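Side-chain contacts in Peptide/nickel transport system substrate-binding protein (Listeria monocytogenes serotype 1/2a, PDB 5KZT), which binds peptides and probably delivers them to a membrane transporter for uptake: residues A28-A33 and F167-K172; E171-V174 and K180-Q183. All coordinates share one frame; numbering follows the deposited sequence.

Contact 1 of 2, residues A28-A33 and F167-K172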
ATOM      1  N   ALA A  28       5.609   9.768   7.231  1.00 17.72           N
ATOM      2  CA  ALA A  28       6.542  10.089   6.166  1.00 17.56           C
ATOM      3  C   ALA A  28       7.943   9.590   6.498  1.00 17.52           C
ATOM      4  O   ALA A  28       8.919  10.094   5.964  1.00 18.40           O
ATOM      5  CB  ALA A  28       6.549  11.582   5.903  1.00 18.33           C
ATOM      6  N   ASP A  29       8.033   8.593   7.369  1.00 17.01           N
ATOM      7  CA  ASP A  29       9.299   7.940   7.684  1.00 16.92           C
ATOM      8  C   ASP A  29       9.464   6.833   6.653  1.00 16.16           C
ATOM      9  O   ASP A  29       8.674   5.899   6.646  1.00 15.23           O
ATOM     10  CB  ASP A  29       9.226   7.389   9.126  1.00 17.09           C
ATOM     11  CG  ASP A  29      10.539   6.734   9.594  1.00 17.12           C
ATOM     12  OD1 ASP A  29      11.123   5.973   8.800  1.00 16.23           O
ATOM     13  OD2 ASP A  29      10.961   6.960  10.764  1.00 17.43           O
ATOM     14  N   SER A  30      10.481   6.924   5.785  1.00 16.17           N
ATOM     15  CA  SER A  30      10.611   5.960   4.683  1.00 16.19           C
ATOM     16  C   SER A  30      10.801   4.512   5.161  1.00 16.03           C
ATOM     17  O   SER A  30      10.458   3.587   4.435  1.00 15.87           O
ATOM     18  CB  SER A  30      11.716   6.338   3.692  1.00 16.46           C
ATOM     19  OG  SER A  30      12.976   6.456   4.320  1.00 16.87           O
ATOM     20  N   THR A  31      11.330   4.321   6.369  1.00 16.18           N
ATOM     21  CA  THR A  31      11.442   2.983   6.929  1.00 16.49           C
ATOM     22  C   THR A  31      10.114   2.442   7.450  1.00 16.76           C
ATOM     23  O   THR A  31       9.796   1.274   7.240  1.00 16.43           O
ATOM     24  CB  THR A  31      12.474   2.940   8.064  1.00 16.61           C
ATOM     25  OG1 THR A  31      13.713   3.482   7.601  1.00 16.81           O
ATOM     26  CG2 THR A  31      12.699   1.505   8.524  1.00 16.67           C
ATOM     27  N   LYS A  32       9.357   3.288   8.145  1.00 17.78           N
ATOM     28  CA  LYS A  32       8.197   2.854   8.907  1.00 18.59           C
ATOM     29  C   LYS A  32       6.881   2.967   8.133  1.00 18.81           C
ATOM     30  O   LYS A  32       5.940   2.221   8.434  1.00 19.54           O
ATOM     31  CB  LYS A  32       8.095   3.628  10.224  1.00 19.79           C
ATOM     32  CG  LYS A  32       9.265   3.430  11.162  1.00 20.86           C
ATOM     33  CD  LYS A  32       9.032   4.169  12.469  1.00 22.73           C
ATOM     34  CE  LYS A  32      10.239   4.049  13.357  1.00 23.98           C
ATOM     35  NZ  LYS A  32      10.066   4.836  14.594  1.00 25.94           N
ATOM     36  N   ALA A  33       6.799   3.897   7.176  1.00 18.49           N
ATOM     37  CA  ALA A  33       5.588   4.097   6.380  1.00 17.82           C
ATOM     38  C   ALA A  33       5.180   2.816   5.658  1.00 17.35           C
ATOM     39  O   ALA A  33       6.018   2.130   5.052  1.00 16.99           O
ATOM     40  CB  ALA A  33       5.773   5.220   5.363  1.00 17.70           C
ATOM     41  N   PHE A 167      15.205   2.680   0.656  1.00 13.82           N
ATOM     42  CA  PHE A 167      15.869   3.959   0.397  1.00 14.53           C
ATOM     43  C   PHE A 167      16.938   4.204   1.464  1.00 15.03           C
ATOM     44  O   PHE A 167      16.784   3.735   2.584  1.00 15.02           O
ATOM     45  CB  PHE A 167      14.857   5.104   0.431  1.00 14.57           C
ATOM     46  CG  PHE A 167      13.900   5.145  -0.742  1.00 14.69           C
ATOM     47  CD1 PHE A 167      13.880   4.157  -1.740  1.00 14.66           C
ATOM     48  CD2 PHE A 167      12.981   6.179  -0.820  1.00 14.79           C
ATOM     49  CE1 PHE A 167      12.985   4.224  -2.787  1.00 15.15           C
ATOM     50  CE2 PHE A 167      12.086   6.257  -1.873  1.00 15.24           C
ATOM     51  CZ  PHE A 167      12.081   5.283  -2.857  1.00 15.17           C
ATOM     52  N   PRO A 168      17.992   4.977   1.130  1.00 15.45           N
ATOM     53  CA  PRO A 168      18.985   5.390   2.117  1.00 15.90           C
ATOM     54  C   PRO A 168      18.454   6.437   3.097  1.00 16.30           C
ATOM     55  O   PRO A 168      17.445   7.104   2.822  1.00 15.77           O
ATOM     56  CB  PRO A 168      20.105   5.962   1.261  1.00 16.43           C
ATOM     57  CG  PRO A 168      19.396   6.531   0.074  1.00 16.47           C
ATOM     58  CD  PRO A 168      18.201   5.650  -0.168  1.00 15.69           C
ATOM     59  N   LEU A 169      19.102   6.508   4.260  1.00 17.01           N
ATOM     60  CA  LEU A 169      18.848   7.535   5.263  1.00 17.86           C
ATOM     61  C   LEU A 169      20.173   8.081   5.773  1.00 18.77           C
ATOM     62  O   LEU A 169      21.167   7.357   5.849  1.00 18.68           O
ATOM     63  CB  LEU A 169      18.033   6.964   6.426  1.00 18.03           C
ATOM     64  CG  LEU A 169      16.581   6.626   6.081  1.00 17.72           C
ATOM     65  CD1 LEU A 169      15.961   5.807   7.206  1.00 17.97           C
ATOM     66  CD2 LEU A 169      15.771   7.893   5.810  1.00 18.16           C
ATOM     67  N   ASN A 170      20.160   9.366   6.107  1.00 19.20           N
ATOM     68  CA  ASN A 170      21.297  10.053   6.672  1.00 20.55           C
ATOM     69  C   ASN A 170      21.360   9.819   8.180  1.00 20.73           C
ATOM     70  O   ASN A 170      20.635  10.450   8.927  1.00 20.70           O
ATOM     71  CB  ASN A 170      21.177  11.542   6.352  1.00 21.36           C
ATOM     72  CG  ASN A 170      22.388  12.336   6.799  1.00 22.85           C
ATOM     73  OD1 ASN A 170      22.704  12.436   7.991  1.00 23.43           O
ATOM     74  ND2 ASN A 170      23.068  12.923   5.828  1.00 23.47           N
ATOM     75  N   GLU A 171      22.250   8.928   8.628  1.00 21.62           N
ATOM     76  CA  GLU A 171      22.291   8.511  10.038  1.00 22.20           C
ATOM     77  C   GLU A 171      22.457   9.687  10.991  1.00 23.87           C
ATOM     78  O   GLU A 171      21.794   9.755  12.030  1.00 24.14           O
ATOM     79  CB  GLU A 171      23.403   7.501  10.290  1.00 22.76           C
ATOM     80  CG  GLU A 171      23.535   7.076  11.752  1.00 23.45           C
ATOM     81  CD  GLU A 171      24.469   5.911  11.955  1.00 24.13           C
ATOM     82  OE1 GLU A 171      25.092   5.442  10.994  1.00 24.19           O
ATOM     83  OE2 GLU A 171      24.597   5.475  13.100  1.00 25.06           O
ATOM     84  N   LYS A 172      23.338  10.609  10.633  1.00 24.99           N
ATOM     85  CA  LYS A 172      23.592  11.769  11.476  1.00 26.75           C
ATOM     86  C   LYS A 172      22.323  12.594  11.700  1.00 25.92           C
ATOM     87  O   LYS A 172      21.999  12.992  12.819  1.00 27.07           O
ATOM     88  CB  LYS A 172      24.696  12.631  10.864  1.00 28.59           C
ATOM     89  CG  LYS A 172      25.270  13.660  11.816  1.00 31.21           C
ATOM     90  CD  LYS A 172      26.631  14.190  11.346  1.00 33.14           C
ATOM     91  CE  LYS A 172      26.515  14.990  10.049  1.00 33.88           C
ATOM     92  NZ  LYS A 172      27.463  16.148  10.003  1.00 36.15           N
TER
HETATM   93  O   HOH W   1      14.141   4.066   4.082  1.00 18.29           O
HETATM   94  O   HOH W   2      14.201   8.252   2.647  1.00 25.93           O

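Contact 2 of 2, residues E171-V174 and K180-Q183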
ATOM      1  N   GLU A 171      22.250   8.928   8.628  1.00 21.62           N
ATOM      2  CA  GLU A 171      22.291   8.511  10.038  1.00 22.20           C
ATOM      3  C   GLU A 171      22.457   9.687  10.991  1.00 23.87           C
ATOM      4  O   GLU A 171      21.794   9.755  12.030  1.00 24.14           O
ATOM      5  CB  GLU A 171      23.403   7.501  10.290  1.00 22.76           C
ATOM      6  CG  GLU A 171      23.535   7.076  11.752  1.00 23.45           C
ATOM      7  CD  GLU A 171      24.469   5.911  11.955  1.00 24.13           C
ATOM      8  OE1 GLU A 171      25.092   5.442  10.994  1.00 24.19           O
ATOM      9  OE2 GLU A 171      24.597   5.475  13.100  1.00 25.06           O
ATOM     10  N   LYS A 172      23.338  10.609  10.633  1.00 24.99           N
ATOM     11  CA  LYS A 172      23.592  11.769  11.476  1.00 26.75           C
ATOM     12  C   LYS A 172      22.323  12.594  11.700  1.00 25.92           C
ATOM     13  O   LYS A 172      21.999  12.992  12.819  1.00 27.07           O
ATOM     14  CB  LYS A 172      24.696  12.631  10.864  1.00 28.59           C
ATOM     15  CG  LYS A 172      25.270  13.660  11.816  1.00 31.21           C
ATOM     16  CD  LYS A 172      26.631  14.190  11.346  1.00 33.14           C
ATOM     17  CE  LYS A 172      26.515  14.990  10.049  1.00 33.88           C
ATOM     18  NZ  LYS A 172      27.463  16.148  10.003  1.00 36.15           N
ATOM     19  N   PHE A 173      21.609  12.848  10.631  1.00 24.69           N
ATOM     20  CA  PHE A 173      20.379  13.615  10.714  1.00 24.22           C
ATOM     21  C   PHE A 173      19.265  12.885  11.484  1.00 23.57           C
ATOM     22  O   PHE A 173      18.610  13.489  12.344  1.00 23.98           O
ATOM     23  CB  PHE A 173      19.899  13.967   9.314  1.00 23.71           C
ATOM     24  CG  PHE A 173      18.675  14.829   9.302  1.00 23.59           C
ATOM     25  CD1 PHE A 173      18.782  16.210   9.335  1.00 24.60           C
ATOM     26  CD2 PHE A 173      17.409  14.258   9.234  1.00 22.88           C
ATOM     27  CE1 PHE A 173      17.649  17.022   9.309  1.00 24.67           C
ATOM     28  CE2 PHE A 173      16.263  15.056   9.208  1.00 22.72           C
ATOM     29  CZ  PHE A 173      16.385  16.445   9.239  1.00 24.03           C
ATOM     30  N   VAL A 174      19.051  11.605  11.170  1.00 22.25           N
ATOM     31  CA  VAL A 174      18.029  10.801  11.834  1.00 21.82           C
ATOM     32  C   VAL A 174      18.303  10.743  13.329  1.00 23.02           C
ATOM     33  O   VAL A 174      17.385  10.924  14.137  1.00 22.81           O
ATOM     34  CB  VAL A 174      17.905   9.364  11.244  1.00 20.87           C
ATOM     35  CG1 VAL A 174      16.923   8.517  12.047  1.00 20.77           C
ATOM     36  CG2 VAL A 174      17.409   9.413   9.801  1.00 20.23           C
ATOM     37  N   LYS A 180      11.477  12.839  17.233  1.00 31.28           N
ATOM     38  CA  LYS A 180      10.795  13.756  16.308  1.00 30.12           C
ATOM     39  C   LYS A 180      11.157  13.538  14.817  1.00 27.30           C
ATOM     40  O   LYS A 180      10.621  14.221  13.940  1.00 26.10           O
ATOM     41  CB  LYS A 180      11.029  15.214  16.720  1.00 31.72           C
ATOM     42  CG  LYS A 180      10.380  15.615  18.051  1.00 33.77           C
ATOM     43  CD  LYS A 180       8.845  15.584  18.045  1.00 34.33           C
ATOM     44  CE  LYS A 180       8.202  16.664  17.156  1.00 34.60           C
ATOM     45  NZ  LYS A 180       6.881  16.264  16.568  1.00 34.01           N
ATOM     46  N   TYR A 181      12.041  12.582  14.516  1.00 25.84           N
ATOM     47  CA  TYR A 181      12.422  12.335  13.122  1.00 23.97           C
ATOM     48  C   TYR A 181      11.187  12.083  12.249  1.00 22.89           C
ATOM     49  O   TYR A 181      10.330  11.275  12.603  1.00 22.71           O
ATOM     50  CB  TYR A 181      13.394  11.159  12.978  1.00 23.55           C
ATOM     51  CG  TYR A 181      13.607  10.846  11.510  1.00 22.57           C
ATOM     52  CD1 TYR A 181      14.228  11.777  10.676  1.00 22.54           C
ATOM     53  CD2 TYR A 181      13.109   9.681  10.934  1.00 21.92           C
ATOM     54  CE1 TYR A 181      14.394  11.544   9.328  1.00 21.89           C
ATOM     55  CE2 TYR A 181      13.281   9.432   9.577  1.00 21.46           C
ATOM     56  CZ  TYR A 181      13.923  10.370   8.785  1.00 21.53           C
ATOM     57  OH  TYR A 181      14.076  10.168   7.441  1.00 21.20           O
ATOM     58  N   ALA A 182      11.109  12.785  11.119  1.00 22.16           N
ATOM     59  CA  ALA A 182       9.999  12.674  10.147  1.00 21.70           C
ATOM     60  C   ALA A 182       8.596  13.002  10.682  1.00 22.29           C
ATOM     61  O   ALA A 182       7.590  12.642  10.076  1.00 21.76           O
ATOM     62  CB  ALA A 182      10.016  11.308   9.471  1.00 20.97           C
ATOM     63  N   GLN A 183       8.513  13.723  11.790  1.00 23.83           N
ATOM     64  CA  GLN A 183       7.208  14.088  12.344  1.00 25.07           C
ATOM     65  C   GLN A 183       6.649  15.327  11.673  1.00 24.29           C
ATOM     66  O   GLN A 183       5.490  15.654  11.870  1.00 24.26           O
ATOM     67  CB  GLN A 183       7.305  14.272  13.854  1.00 27.47           C
ATOM     68  CG  GLN A 183       7.648  12.985  14.610  1.00 29.22           C
ATOM     69  CD  GLN A 183       6.583  11.896  14.529  1.00 30.53           C
ATOM     70  OE1 GLN A 183       6.887  10.718  14.652  1.00 33.21           O
ATOM     71  NE2 GLN A 183       5.330  12.284  14.362  1.00 31.71           N
TER

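Contact 1 of 2, residues A28-A33 and F167-K172
Leu169 has CG beside its backbone N (chi1 -70°), which directs its two methyl groups at the hydroxyls of Ser30 and Thr31; Ser30 OG in turn sits between its own N and carbonyl carbon (chi1 58°). The hydroxyls belong to an Asx turn headed by Asp29, in the loop that leads from strand 16-21 to helix 36-45 of this family 5 solute-binding protein. Leu169 lies just before helix 171-177, whose N-cap is Asn170. Each methyl has its own oxygen neighbour: CD2 of Leu169 is 3.5 Å from Ser30 OG, and CD1 of Leu169 is 3.3 Å from Thr31 OG1. These are van der Waals approaches of carbon to oxygen, and no direct hydrogen bond joins the two segments.

The polar link runs through water instead. Ser30 OG lies 2.7 Å from one water, which can donate to Phe167 O at 3.1 Å, although other acceptors compete for its protons. A second water, also 2.7 Å from Ser30 OG, donates weakly to Pro168 O. The buried Ser30 OG can thus be linked through water to two successive carbonyls, the second only weakly, while its flank packs on Leu169. Helix 94-105 also adjoins the site: Leu169 touches Arg103, which forms a salt bridge with Asp29 OD2, and Ser100 OG hydrogen-bonds to Phe167 O.

The other carboxylate oxygen of Asp29 organises the turn carrying the hydroxyls. Thr31 N reaches Asp29 OD1 at 2.9 Å, nearly in line with its C-O bond. Lys32 N makes a longer bond to the same atom, 3.3 Å from Asp29 OD1, arriving 58° out of the carboxylate plane.

Contact 2 of 2, residues E171-V174 and K180-Q183
Lys180 O accepts a 3.1 Å hydrogen bond from Gln183 N, closing the turn that offers the Tyr181 ring to Phe173 and Val174; Asn187 ND2 adds a weak bond to the same carbonyl. With CG of Tyr181 anti to its backbone N (chi1 173°), the ring lies against Phe173 and Val174 of the helix. Val174 covers one face of it: CG2 of Val174 stands 3.9 Å from the Tyr181 ring centroid and 18° off the ring normal, which meets the geometry of a CH-pi contact. The nearest ring atom is Tyr181 CE1, 3.7 Å from Val174 CG2, while the other methyl, CG1, lies nearer the CG and CD2 end of the ring.

The turn is a type II beta turn with Tyr181 and Ala182 as its central residues, packed back onto the first turn of helix 171-177. Ala182 has the positive phi (60°) of the third position. Its CB lies over the ring face opposite Val174, so the phenol is sandwiched between aliphatic groups.

Phe173 meets the rim of this sandwich. Its CE2 is 4.0 Å from Tyr181 CE1, each atom lying near the plane of the other ring: the two aromatics, with planes roughly perpendicular, abut edge against edge, without stacking.

In the fold
Contacts 1 and 2 have centres about 8 Å apart and adjoin along the chain where segment 167-172 runs into helix 171-177. Tyr181 connects them directly: its OH lies 3.3 Å from Leu169 CD2, and its CD2 is 3.5 Å from Asp29 OD2, so the phenol of contact 2 touches both segments of contact 1. The turn adds a further junction, with Ala182 CB 3.9 Å from Asp29 CA. Arg103 of helix 94-105 touches Leu169, Val174 and Tyr181, and so borders both. Their centres lie about 17 and 23 Å from the chain centre, on the same side. Contact 1 packs loop on loop, contact 2 turn on helix; neither geometry gives ground for assigning it to the peptide site.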